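Local structure of protein DJ-1 homolog D (Arabidopsis thaliana, 4OGG) at residues A139-G142 with P143-A147. The protein belongs to the DJ-1/PfpI family and carries two such domains in one chain, each built round a mixed beta sheet flanked by helices. Sequence-based numbering, arbitrary orientation.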
# COMPACT_ATOMS: atom_id res chain seq x y z
N ALA C 139 20.46 2.41 17.61
CA ALA C 139 21.78 1.81 17.44
C ALA C 139 22.58 2.27 16.22
O ALA C 139 23.79 2.46 16.31
CB ALA C 139 21.66 0.28 17.44
N THR C 140 21.90 2.47 15.09
CA THR C 140 22.57 2.88 13.86
C THR C 140 23.17 4.29 13.93
O THR C 140 23.97 4.67 13.07
CB THR C 140 21.61 2.84 12.65
OG1 THR C 140 20.60 3.85 12.82
CG2 THR C 140 20.94 1.48 12.55
N VAL C 141 22.78 5.05 14.94
CA VAL C 141 23.27 6.41 15.12
C VAL C 141 24.56 6.43 15.95
O VAL C 141 25.27 7.44 15.99
CB VAL C 141 22.18 7.28 15.81
CG1 VAL C 141 22.64 8.74 15.91
CG2 VAL C 141 20.88 7.19 15.02
N GLY C 142 24.86 5.31 16.59
CA GLY C 142 26.06 5.20 17.41
C GLY C 142 27.35 5.70 16.77
O GLY C 142 28.04 6.53 17.35
N PRO C 143 27.70 5.19 15.57
CA PRO C 143 28.93 5.63 14.91
C PRO C 143 29.06 7.14 14.76
O PRO C 143 30.12 7.70 15.04
CB PRO C 143 28.86 4.91 13.56
CG PRO C 143 28.21 3.62 13.94
CD PRO C 143 27.08 4.08 14.83
N SER C 144 28.00 7.81 14.33
CA SER C 144 28.05 9.26 14.16
C SER C 144 28.24 9.97 15.49
O SER C 144 28.99 10.94 15.58
CB SER C 144 26.78 9.78 13.48
OG SER C 144 25.66 9.66 14.33
N LEU C 145 27.57 9.49 16.53
CA LEU C 145 27.70 10.12 17.84
C LEU C 145 29.11 9.92 18.40
O LEU C 145 29.68 10.84 19.00
CB LEU C 145 26.65 9.55 18.81
CG LEU C 145 25.23 10.05 18.55
CD1 LEU C 145 24.24 9.34 19.45
CD2 LEU C 145 25.17 11.56 18.79
N VAL C 146 29.66 8.73 18.20
CA VAL C 146 31.01 8.45 18.67
C VAL C 146 31.97 9.37 17.93
O VAL C 146 32.88 9.95 18.52
CB VAL C 146 31.38 6.97 18.39
CG1 VAL C 146 32.87 6.75 18.64
CG2 VAL C 146 30.56 6.06 19.29
N ALA C 147 31.75 9.52 16.63
CA ALA C 147 32.59 10.38 15.80
C ALA C 147 32.51 11.83 16.27
O ALA C 147 33.47 12.59 16.12
CB ALA C 147 32.16 10.29 14.34
O HOH W 1 25.61 6.86 12.68
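Val141 and Leu145 meet one turn apart at the start of helix 142-147, a short helix in the first DJ-1/PfpI unit, and they illustrate a helix that starts at Gly142 with a proline in its first turn. The carbonyl oxygen of Val141 is gripped twice. Leu145 N approaches it almost head-on, at 3.1 Å from Val141 O and with an N-H...O angle of 163°. Ser144 OG gives the second bond, 2.8 Å to Val141 O, arriving from the flank at a C=O...O angle of 135° and only slightly tilted from the carbonyl plane. With chi1 at 69°, the serine hydroxyl lies between its own backbone N and carbonyl carbon, folded back over the preceding turn where it can reach that oxygen.

The next i to i+4 bond runs from Val146 N to Gly142 O at 2.9 Å. Beside these bonds, Val141 CG1 packs at 3.9 Å from Leu145 CG; this methyl, anti to the valine N, lies beside the carbonyl carbon, where it meets Leu145. Both residues are buried, Val141 against Leu122 of helix 121-126 and Leu145 against Trp152 of strand 151-152.

Pro143 lacks the N-H that would meet Ala139 O, and its CD packs 3.6 Å from Thr140 O. Farther out, Pro143 and Ala139 pack on Leu289 of the second subunit, and Thr140 OG1 hydrogen-bonds Glu285 of that subunit, so the approach to the helix also forms part of a subunit interface. Thr140 O and Ser144 N lie too far apart for a direct bond, and a water takes the place of that i to i+4 bond, donating to Thr140 O at 2.8 Å and accepting from Ser144 N at 3.1 Å.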